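Local coordinates for protein TRAP dicarboxylate transporter, DctP subunit (Sulfurospirillum deleyianum, PDB 4OVS) that binds succinate and probably delivers it, as the periplasmic solute-binding subunit of a TRAP transporter, to the membrane components for uptake, at residues A[90-95]-A[169-174]; A[96-101]-A[129-134]; A[104-109]-A[311-316]. All blocks are in the same frame, centred on the assembly; numbering follows the deposited sequence.

Contact 1 (A[90-95]-A[169-174]); sequences SFSKFT and RIMSSH. With SIN (succinic acid), chain C.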
loop_
_atom_site.group_PDB
_atom_site.type_symbol
_atom_site.label_atom_id
_atom_site.label_comp_id
_atom_site.label_asym_id
_atom_site.label_seq_id
_atom_site.Cartn_x
_atom_site.Cartn_y
_atom_site.Cartn_z
ATOM N N SER A 90 -4.043 1.594 -1.736
ATOM C CA SER A 90 -3.107 0.526 -2.094
ATOM C C SER A 90 -3.769 -0.406 -3.134
ATOM O O SER A 90 -4.985 -0.425 -3.274
ATOM C CB SER A 90 -2.686 -0.275 -0.887
ATOM O OG SER A 90 -3.758 -1.067 -0.444
ATOM N N PHE A 91 -2.953 -1.173 -3.854
ATOM C CA PHE A 91 -3.450 -2.040 -4.917
ATOM C C PHE A 91 -4.573 -2.955 -4.423
ATOM O O PHE A 91 -5.566 -3.201 -5.107
ATOM C CB PHE A 91 -2.281 -2.869 -5.508
ATOM C CG PHE A 91 -1.124 -2.025 -6.058
ATOM C CD1 PHE A 91 -1.359 -0.789 -6.616
ATOM C CD2 PHE A 91 0.180 -2.461 -5.955
ATOM C CE1 PHE A 91 -0.326 -0.011 -7.067
ATOM C CE2 PHE A 91 1.227 -1.685 -6.393
ATOM C CZ PHE A 91 0.978 -0.477 -6.970
ATOM N N SER A 92 -4.394 -3.510 -3.250
ATOM C CA SER A 92 -5.400 -4.435 -2.676
ATOM C C SER A 92 -6.787 -3.809 -2.593
ATOM O O SER A 92 -7.795 -4.502 -2.673
ATOM C CB SER A 92 -5.025 -4.850 -1.239
ATOM O OG SER A 92 -3.838 -5.632 -1.178
ATOM N N LYS A 93 -6.825 -2.499 -2.403
ATOM C CA LYS A 93 -8.050 -1.780 -2.187
ATOM C C LYS A 93 -8.889 -1.721 -3.478
ATOM O O LYS A 93 -10.075 -1.481 -3.422
ATOM C CB LYS A 93 -7.748 -0.373 -1.675
ATOM C CG LYS A 93 -6.878 -0.306 -0.430
ATOM C CD LYS A 93 -7.598 -0.697 0.847
ATOM C CE LYS A 93 -6.621 -1.180 1.931
ATOM N NZ LYS A 93 -5.779 -0.128 2.526
ATOM N N PHE A 94 -8.263 -1.974 -4.624
ATOM C CA PHE A 94 -8.948 -1.984 -5.920
ATOM C C PHE A 94 -9.467 -3.357 -6.342
ATOM O O PHE A 94 -10.161 -3.494 -7.358
ATOM C CB PHE A 94 -7.986 -1.517 -7.026
ATOM C CG PHE A 94 -7.609 -0.045 -6.952
ATOM C CD1 PHE A 94 -8.384 0.922 -7.580
ATOM C CD2 PHE A 94 -6.474 0.361 -6.269
ATOM C CE1 PHE A 94 -8.046 2.248 -7.535
ATOM C CE2 PHE A 94 -6.123 1.712 -6.214
ATOM C CZ PHE A 94 -6.901 2.647 -6.837
ATOM N N THR A 95 -9.117 -4.389 -5.594
ATOM C CA THR A 95 -9.293 -5.740 -6.118
ATOM C C THR A 95 -10.744 -6.214 -6.240
ATOM O O THR A 95 -10.999 -7.176 -6.942
ATOM C CB THR A 95 -8.419 -6.773 -5.357
ATOM O OG1 THR A 95 -8.856 -6.914 -3.993
ATOM C CG2 THR A 95 -6.926 -6.341 -5.406
ATOM N N ARG A 169 -4.349 -9.911 10.550
ATOM C CA ARG A 169 -5.054 -8.897 9.770
ATOM C C ARG A 169 -4.547 -8.901 8.319
ATOM O O ARG A 169 -3.349 -9.034 8.083
ATOM C CB ARG A 169 -4.822 -7.509 10.375
ATOM C CG ARG A 169 -5.637 -6.387 9.726
ATOM C CD ARG A 169 -4.806 -5.677 8.688
ATOM N NE ARG A 169 -5.562 -4.726 7.882
ATOM C CZ ARG A 169 -4.990 -3.797 7.116
ATOM N NH1 ARG A 169 -3.663 -3.694 7.103
ATOM N NH2 ARG A 169 -5.740 -2.971 6.364
ATOM N N ILE A 170 -5.455 -8.752 7.361
ATOM C CA ILE A 170 -5.086 -8.478 5.965
ATOM C C ILE A 170 -5.931 -7.352 5.394
ATOM O O ILE A 170 -7.014 -7.052 5.894
ATOM C CB ILE A 170 -5.337 -9.669 5.054
ATOM C CG1 ILE A 170 -6.777 -10.158 5.206
ATOM C CG2 ILE A 170 -4.372 -10.777 5.378
ATOM C CD1 ILE A 170 -7.171 -11.195 4.138
HETATM N N MSE A 171 -5.441 -6.745 4.332
HETATM C CA MSE A 171 -6.274 -5.916 3.476
HETATM C C MSE A 171 -7.209 -6.824 2.670
HETATM O O MSE A 171 -7.001 -8.055 2.610
HETATM C CB MSE A 171 -5.398 -5.116 2.538
HETATM C CG MSE A 171 -4.411 -4.153 3.223
HETATM SE SE MSE A 171 -3.101 -3.417 1.884
HETATM C CE MSE A 171 -2.077 -5.042 1.523
ATOM N N SER A 172 -8.217 -6.222 2.034
ATOM C CA SER A 172 -9.300 -6.999 1.439
ATOM C C SER A 172 -8.934 -7.509 0.074
ATOM O O SER A 172 -9.233 -6.878 -0.925
ATOM C CB SER A 172 -10.566 -6.170 1.283
ATOM O OG SER A 172 -11.633 -7.012 0.846
ATOM N N SER A 173 -8.316 -8.676 0.036
ATOM C CA SER A 173 -7.803 -9.215 -1.195
ATOM C C SER A 173 -7.792 -10.718 -1.138
ATOM O O SER A 173 -7.223 -11.295 -0.214
ATOM C CB SER A 173 -6.368 -8.742 -1.388
ATOM O OG SER A 173 -5.746 -9.480 -2.432
ATOM N N HIS A 174 -8.391 -11.367 -2.132
ATOM C CA HIS A 174 -8.429 -12.827 -2.147
ATOM C C HIS A 174 -7.032 -13.416 -2.232
ATOM O O HIS A 174 -6.780 -14.483 -1.692
ATOM C CB HIS A 174 -9.320 -13.360 -3.269
ATOM C CG HIS A 174 -10.743 -12.920 -3.145
ATOM N ND1 HIS A 174 -11.456 -12.393 -4.200
ATOM C CD2 HIS A 174 -11.585 -12.925 -2.084
ATOM C CE1 HIS A 174 -12.679 -12.098 -3.798
ATOM N NE2 HIS A 174 -12.782 -12.407 -2.518
HETATM C C1 SIN C . -2.861 -1.194 4.593
HETATM O O1 SIN C . -4.123 -1.256 4.558
HETATM O O2 SIN C . -2.139 -2.004 5.212
HETATM C C2 SIN C . -2.176 -0.133 3.762
HETATM C C3 SIN C . -2.483 1.274 4.252
HETATM C C4 SIN C . -1.770 2.178 3.275
HETATM O O3 SIN C . -2.407 2.913 2.470
HETATM O O4 SIN C . -0.517 2.154 3.274
HETATM O O HOH W 1 -10.045 -9.375 -4.044
#

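Contact 2 (A[96-101]-A[129-134]); sequences SLVPEM and KDKVSK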
loop_
_atom_site.group_PDB
_atom_site.type_symbol
_atom_site.label_atom_id
_atom_site.label_comp_id
_atom_site.label_asym_id
_atom_site.label_seq_id
_atom_site.Cartn_x
_atom_site.Cartn_y
_atom_site.Cartn_z
ATOM N N SER A 96 -11.692 -5.542 -5.594
ATOM C CA SER A 96 -13.087 -5.874 -5.835
ATOM C C SER A 96 -13.615 -5.251 -7.144
ATOM O O SER A 96 -14.433 -5.857 -7.793
ATOM C CB SER A 96 -13.985 -5.496 -4.656
ATOM O OG SER A 96 -14.066 -4.092 -4.466
ATOM N N LEU A 97 -13.152 -4.053 -7.511
ATOM C CA LEU A 97 -13.511 -3.383 -8.764
ATOM C C LEU A 97 -12.738 -3.952 -9.934
ATOM O O LEU A 97 -13.269 -4.097 -11.042
ATOM C CB LEU A 97 -13.161 -1.888 -8.667
ATOM C CG LEU A 97 -13.806 -1.243 -7.449
ATOM C CD1 LEU A 97 -13.430 0.222 -7.318
ATOM C CD2 LEU A 97 -15.304 -1.411 -7.506
ATOM N N VAL A 98 -11.452 -4.208 -9.693
ATOM C CA VAL A 98 -10.551 -4.739 -10.718
ATOM C C VAL A 98 -9.758 -5.919 -10.194
ATOM O O VAL A 98 -8.628 -5.750 -9.696
ATOM C CB VAL A 98 -9.542 -3.700 -11.200
ATOM C CG1 VAL A 98 -8.603 -4.322 -12.234
ATOM C CG2 VAL A 98 -10.253 -2.478 -11.779
ATOM N N PRO A 99 -10.345 -7.119 -10.286
ATOM C CA PRO A 99 -9.719 -8.347 -9.794
ATOM C C PRO A 99 -8.263 -8.490 -10.183
ATOM O O PRO A 99 -7.454 -8.962 -9.364
ATOM C CB PRO A 99 -10.563 -9.443 -10.428
ATOM C CG PRO A 99 -11.928 -8.840 -10.537
ATOM C CD PRO A 99 -11.737 -7.344 -10.705
ATOM N N GLU A 100 -7.912 -8.052 -11.386
ATOM C CA GLU A 100 -6.558 -8.257 -11.901
ATOM C C GLU A 100 -5.497 -7.495 -11.102
ATOM O O GLU A 100 -4.316 -7.837 -11.146
ATOM C CB GLU A 100 -6.461 -7.875 -13.397
ATOM C CG GLU A 100 -7.306 -8.731 -14.323
ATOM C CD GLU A 100 -8.725 -8.210 -14.470
ATOM O OE1 GLU A 100 -9.371 -8.453 -15.519
ATOM O OE2 GLU A 100 -9.202 -7.557 -13.525
HETATM N N MSE A 101 -5.907 -6.454 -10.393
HETATM C CA MSE A 101 -4.947 -5.700 -9.597
HETATM C C MSE A 101 -4.324 -6.617 -8.540
HETATM O O MSE A 101 -3.294 -6.290 -7.952
HETATM C CB MSE A 101 -5.608 -4.511 -8.931
HETATM C CG MSE A 101 -4.619 -3.521 -8.332
HETATM SE SE MSE A 101 -3.723 -2.410 -9.658
HETATM C CE MSE A 101 -5.291 -1.422 -10.204
ATOM N N LYS A 129 -3.942 0.382 -15.038
ATOM C CA LYS A 129 -4.513 1.732 -15.004
ATOM C C LYS A 129 -5.778 1.785 -15.875
ATOM O O LYS A 129 -6.799 2.350 -15.504
ATOM C CB LYS A 129 -3.520 2.774 -15.555
ATOM C CG LYS A 129 -2.317 3.070 -14.704
ATOM C CD LYS A 129 -1.607 4.305 -15.208
ATOM C CE LYS A 129 -0.352 4.548 -14.435
ATOM N NZ LYS A 129 0.360 5.811 -14.834
ATOM N N ASP A 130 -5.679 1.227 -17.071
ATOM C CA ASP A 130 -6.767 1.367 -18.030
ATOM C C ASP A 130 -8.039 0.711 -17.496
ATOM O O ASP A 130 -9.155 1.193 -17.712
ATOM C CB ASP A 130 -6.374 0.788 -19.394
ATOM C CG ASP A 130 -5.376 1.672 -20.143
ATOM O OD1 ASP A 130 -5.067 2.809 -19.693
ATOM O OD2 ASP A 130 -4.915 1.233 -21.224
ATOM N N LYS A 131 -7.863 -0.382 -16.778
ATOM C CA LYS A 131 -8.993 -1.091 -16.172
ATOM C C LYS A 131 -9.681 -0.264 -15.088
ATOM O O LYS A 131 -10.891 -0.282 -14.953
ATOM C CB LYS A 131 -8.519 -2.426 -15.595
ATOM C CG LYS A 131 -8.038 -3.389 -16.681
ATOM C CD LYS A 131 -7.734 -4.782 -16.138
ATOM C CE LYS A 131 -7.295 -5.724 -17.236
ATOM N NZ LYS A 131 -8.468 -6.364 -17.855
ATOM N N VAL A 132 -8.886 0.441 -14.304
ATOM C CA VAL A 132 -9.400 1.291 -13.240
ATOM C C VAL A 132 -10.124 2.459 -13.883
ATOM O O VAL A 132 -11.192 2.866 -13.442
ATOM C CB VAL A 132 -8.237 1.799 -12.364
ATOM C CG1 VAL A 132 -8.712 2.840 -11.336
ATOM C CG2 VAL A 132 -7.562 0.603 -11.686
ATOM N N SER A 133 -9.540 2.991 -14.942
ATOM C CA SER A 133 -10.187 4.060 -15.667
ATOM C C SER A 133 -11.585 3.657 -16.154
ATOM O O SER A 133 -12.479 4.487 -16.183
ATOM C CB SER A 133 -9.317 4.501 -16.843
ATOM O OG SER A 133 -8.086 5.002 -16.344
ATOM N N LYS A 134 -11.780 2.399 -16.528
ATOM C CA LYS A 134 -13.089 1.985 -17.048
ATOM C C LYS A 134 -14.152 1.859 -15.961
ATOM O O LYS A 134 -15.329 1.960 -16.259
ATOM C CB LYS A 134 -13.013 0.651 -17.793
ATOM C CG LYS A 134 -12.200 0.680 -19.056
ATOM C CD LYS A 134 -12.273 -0.665 -19.753
ATOM C CE LYS A 134 -11.944 -1.815 -18.799
ATOM N NZ LYS A 134 -11.571 -3.092 -19.504
#

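Contact 3 (A[104-109]-A[311-316]); sequences FDLPFI and AIYPQF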
loop_
_atom_site.group_PDB
_atom_site.type_symbol
_atom_site.label_atom_id
_atom_site.label_comp_id
_atom_site.label_asym_id
_atom_site.label_seq_id
_atom_site.Cartn_x
_atom_site.Cartn_y
_atom_site.Cartn_z
ATOM N N PHE A 104 -0.322 -7.573 -8.307
ATOM C CA PHE A 104 0.733 -6.904 -7.558
ATOM C C PHE A 104 0.797 -7.334 -6.054
ATOM O O PHE A 104 1.747 -7.014 -5.347
ATOM C CB PHE A 104 0.509 -5.397 -7.628
ATOM C CG PHE A 104 0.528 -4.819 -9.020
ATOM C CD1 PHE A 104 1.161 -5.469 -10.067
ATOM C CD2 PHE A 104 -0.069 -3.588 -9.274
ATOM C CE1 PHE A 104 1.200 -4.919 -11.340
ATOM C CE2 PHE A 104 -0.039 -3.027 -10.568
ATOM C CZ PHE A 104 0.600 -3.687 -11.584
ATOM N N ASP A 105 -0.211 -8.062 -5.587
ATOM C CA ASP A 105 -0.230 -8.643 -4.241
ATOM C C ASP A 105 0.387 -10.036 -4.163
ATOM O O ASP A 105 0.621 -10.545 -3.081
ATOM C CB ASP A 105 -1.666 -8.818 -3.756
ATOM C CG ASP A 105 -2.239 -7.580 -3.176
ATOM O OD1 ASP A 105 -1.485 -6.596 -2.986
ATOM O OD2 ASP A 105 -3.460 -7.601 -2.912
ATOM N N LEU A 106 0.607 -10.687 -5.298
ATOM C CA LEU A 106 1.092 -12.067 -5.255
ATOM C C LEU A 106 2.414 -12.149 -4.513
ATOM O O LEU A 106 3.285 -11.313 -4.692
ATOM C CB LEU A 106 1.262 -12.617 -6.655
ATOM C CG LEU A 106 -0.029 -12.867 -7.424
ATOM C CD1 LEU A 106 0.292 -13.070 -8.918
ATOM C CD2 LEU A 106 -0.780 -14.076 -6.822
ATOM N N PRO A 107 2.559 -13.144 -3.648
ATOM C CA PRO A 107 3.790 -13.206 -2.854
ATOM C C PRO A 107 5.042 -13.467 -3.694
ATOM O O PRO A 107 5.071 -14.366 -4.505
ATOM C CB PRO A 107 3.520 -14.334 -1.861
ATOM C CG PRO A 107 2.323 -15.062 -2.370
ATOM C CD PRO A 107 1.532 -14.076 -3.176
ATOM N N PHE A 108 6.055 -12.626 -3.507
ATOM C CA PHE A 108 7.327 -12.746 -4.204
ATOM C C PHE A 108 7.278 -12.489 -5.708
ATOM O O PHE A 108 8.205 -12.860 -6.408
ATOM C CB PHE A 108 7.964 -14.104 -3.953
ATOM C CG PHE A 108 8.351 -14.313 -2.522
ATOM C CD1 PHE A 108 9.536 -13.801 -2.034
ATOM C CD2 PHE A 108 7.513 -14.984 -1.659
ATOM C CE1 PHE A 108 9.900 -13.963 -0.703
ATOM C CE2 PHE A 108 7.874 -15.163 -0.310
ATOM C CZ PHE A 108 9.069 -14.650 0.162
ATOM N N ILE A 109 6.246 -11.808 -6.195
ATOM C CA ILE A 109 6.152 -11.525 -7.630
ATOM C C ILE A 109 7.221 -10.500 -8.089
ATOM O O ILE A 109 7.768 -10.593 -9.187
ATOM C CB ILE A 109 4.704 -11.089 -8.039
ATOM C CG1 ILE A 109 4.575 -10.979 -9.565
ATOM C CG2 ILE A 109 4.331 -9.765 -7.446
ATOM C CD1 ILE A 109 3.925 -12.150 -10.225
ATOM N N ALA A 311 2.782 -21.311 -4.172
ATOM C CA ALA A 311 1.906 -22.420 -4.532
ATOM C C ALA A 311 0.486 -21.945 -4.804
ATOM O O ALA A 311 -0.306 -22.660 -5.390
ATOM C CB ALA A 311 1.910 -23.500 -3.424
ATOM N N ILE A 312 0.170 -20.724 -4.383
ATOM C CA ILE A 312 -1.175 -20.197 -4.540
ATOM C C ILE A 312 -1.456 -19.623 -5.954
ATOM O O ILE A 312 -2.615 -19.347 -6.290
ATOM C CB ILE A 312 -1.454 -19.106 -3.498
ATOM C CG1 ILE A 312 -0.761 -17.795 -3.878
ATOM C CG2 ILE A 312 -0.998 -19.551 -2.074
ATOM C CD1 ILE A 312 -1.125 -16.638 -2.966
ATOM N N TYR A 313 -0.416 -19.414 -6.762
ATOM C CA TYR A 313 -0.585 -18.667 -8.023
ATOM C C TYR A 313 -1.678 -19.281 -8.923
ATOM O O TYR A 313 -2.500 -18.558 -9.498
ATOM C CB TYR A 313 0.732 -18.579 -8.814
ATOM C CG TYR A 313 1.759 -17.532 -8.381
ATOM C CD1 TYR A 313 1.867 -17.108 -7.066
ATOM C CD2 TYR A 313 2.647 -17.001 -9.307
ATOM C CE1 TYR A 313 2.839 -16.157 -6.685
ATOM C CE2 TYR A 313 3.603 -16.069 -8.940
ATOM C CZ TYR A 313 3.704 -15.654 -7.629
ATOM O OH TYR A 313 4.669 -14.708 -7.308
ATOM N N PRO A 314 -1.679 -20.612 -9.076
ATOM C CA PRO A 314 -2.639 -21.170 -10.037
ATOM C C PRO A 314 -4.104 -20.932 -9.688
ATOM O O PRO A 314 -4.940 -20.834 -10.575
ATOM C CB PRO A 314 -2.306 -22.657 -10.027
ATOM C CG PRO A 314 -0.840 -22.683 -9.771
ATOM C CD PRO A 314 -0.587 -21.559 -8.789
ATOM N N GLN A 315 -4.418 -20.841 -8.412
ATOM C CA GLN A 315 -5.767 -20.492 -7.978
ATOM C C GLN A 315 -6.250 -19.205 -8.660
ATOM O O GLN A 315 -7.453 -18.956 -8.733
ATOM C CB GLN A 315 -5.788 -20.258 -6.458
ATOM C CG GLN A 315 -5.139 -21.357 -5.619
ATOM C CD GLN A 315 -5.304 -21.095 -4.141
ATOM O OE1 GLN A 315 -6.193 -20.343 -3.729
ATOM N NE2 GLN A 315 -4.438 -21.686 -3.337
ATOM N N PHE A 316 -5.311 -18.389 -9.148
ATOM C CA PHE A 316 -5.627 -17.050 -9.626
ATOM C C PHE A 316 -5.400 -16.815 -11.137
ATOM O O PHE A 316 -5.545 -15.684 -11.618
ATOM C CB PHE A 316 -4.833 -16.025 -8.802
ATOM C CG PHE A 316 -5.183 -16.037 -7.361
ATOM C CD1 PHE A 316 -6.266 -15.326 -6.904
ATOM C CD2 PHE A 316 -4.463 -16.805 -6.463
ATOM C CE1 PHE A 316 -6.616 -15.355 -5.555
ATOM C CE2 PHE A 316 -4.800 -16.838 -5.113
ATOM C CZ PHE A 316 -5.873 -16.110 -4.659
#

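Contact 1 (A[90-95]-A[169-174])
Ser90 sets its hydroxyl against the selenium of selenomethionine Met171, with OG 3.4 Å from SE, next to the succinate site of this TRAP-type periplasmic binding protein. Residues 90-95 coil just after strand 86-87, while 169-174 run off the end of strand 167-170, and no direct hydrogen bond joins the two segments. Ser92 is the next to touch. With OG anti to its own carbonyl carbon (chi1 -66°), the side chain touches Met171, OG 3.3 Å from CE, and that hydroxyl bonds to Asp105, which also takes Ser173 OG. Lys93 starts off away from 169-174, but bends at chi2 and chi4 bring its chain back across Met171 at about a right angle. Its NZ then reaches succinate O1 at 2.9 Å and keeps a salt bridge to Asp72. Arg169 meets the same carboxylate from its own edge, in plane: NH1 bonds O2 and NH2 bonds O1, each at 3.0 Å and each nearly straight at 166°. This two-pronged grip fixes the rotation of the carboxylate, and the backbone N of Met171 sits over one face of the guanidinium. O1 is thus held by both Lys93 and Arg169, whose charges the anion would offset. Tyr236, Lys40 and Asn213 add further bonds to the ligand. At the end of the turn, Thr95 OG1 donates back to Ser92 O at 2.9 Å, and a water bridges the segments by donating to Thr95 OG1 at 2.7 Å and accepting from His174 N.

Contact 2 (A[96-101]-A[129-134])
This contact fastens the loop that follows strand 86-87 to the C-terminal part of helix 123-134, in the α/β fold of a family 7 solute-binding protein. Val98 and Val132 are the nearest residues across the contact, their CA atoms 6.6 Å apart. A 3-10 segment begins at Pro99, and the loop meets the helix through Val98, Glu100 and Met101. Val98 divides its two methyls between neighbouring helix residues. CG1 lies against the aliphatic chain of Lys131, 3.9 Å from CB, while CG2 points to Val132 CG2 at 4.1 Å and also rests near the backbone carbonyl of Lys131. The lysine crosses Val98 at about a right angle and is extended through CE, with chi4 (-87°) turning NZ over the carboxylate of Glu100. There Lys131 NZ makes a salt bridge with Glu100 OE1 at 3.3 Å, approaching from above the carboxylate plane, 68° out of it. Such a long, out-of-plane meeting suggests that charge attraction matters more than a well-directed hydrogen bond. The glutamate is itself bent at chi2, and its CD packs over Lys131 CD at 3.9 Å; the two chains touch through carbon as well as charge. Both residues are partly exposed, whereas the apolar side of the contact is buried: Phe94 touches both Met101 and Val132, Leu128 of the same helix touches Met101, and Phe137, Leu237 and Ile239, from strands 137-152 and 233-241, also touch Val132. Bends at chi2 and chi3 of selenomethionine Met101 carry its terminal methyl into the side of Val132, where CE and CG2 are only 3.4 Å apart, tighter than ordinary carbon packing.

Contact 3 (A[104-109]-A[311-316])
Leu106 and Tyr313 mark the closest backbone approach, CA to CA 7.4 Å, between two segments that lack regular strands. Residues 106-109 form a type II beta turn, with Phe108 at its left-handed corner and a weak closing bond from Ile109 N to Leu106 O. In the second segment, 311-313 have helical backbone angles and 314-316 form a short 3-10 segment. Tyr313 reaches from this second segment into the turn. Its OH donates to Pro107 O, 2.9 Å away, the acceptor lying at the ring's edge and in the ring plane. Relative to the carbonyl plane the hydroxyl stands 42° out of it, with a C=O...donor angle of 138°, and neither lone pair is aimed at directly. Leu106 CG lies over one face of the phenol ring, with CB 3.9 Å from Tyr313 CE1 and CD2 near CD1. The contact thus links the loop preceding helix 113-120 to the connection between helices 299-310 and 317-330, the C-terminal helices of the binding protein. Ile325 of helix 317-330 touches both Leu106 and Ile109, while Gln329 touches Tyr313. A phenylalanine in place of Tyr313 would probably leave Pro107 O without its phenolic donor and the ring free to shift against the turn. Ile109 meets the phenol obliquely, with CD1 4.1 Å from CE2. Ile312 CD1 abuts Pro107 CD at 3.7 Å; Ile312 CG1 sits between its own backbone N and carbonyl carbon (chi1 76°), directing CD1 toward Pro107.

One long loop after strand 86-87 supplies the first segment of all three contacts. Contact 1 supplies Lys93 and Arg169 of the succinate site; contacts 1 and 2 have centres about 13 Å apart and touch where Phe91 O lies 3.4 Å from Met101 CG and Phe94 packs on Val132. The side chain of Met101 remains about 13 Å from the ligand. Contact 3, also about 13 Å from contact 1 between centres, is coupled to it by Asp105 OD2, which lies 2.7 Å from Ser92 OG and 3.0 Å from Ser173 OG, both probable hydrogen bonds. Contacts 2 and 3, centres about 18 Å apart, adjoin in sequence and do not otherwise touch.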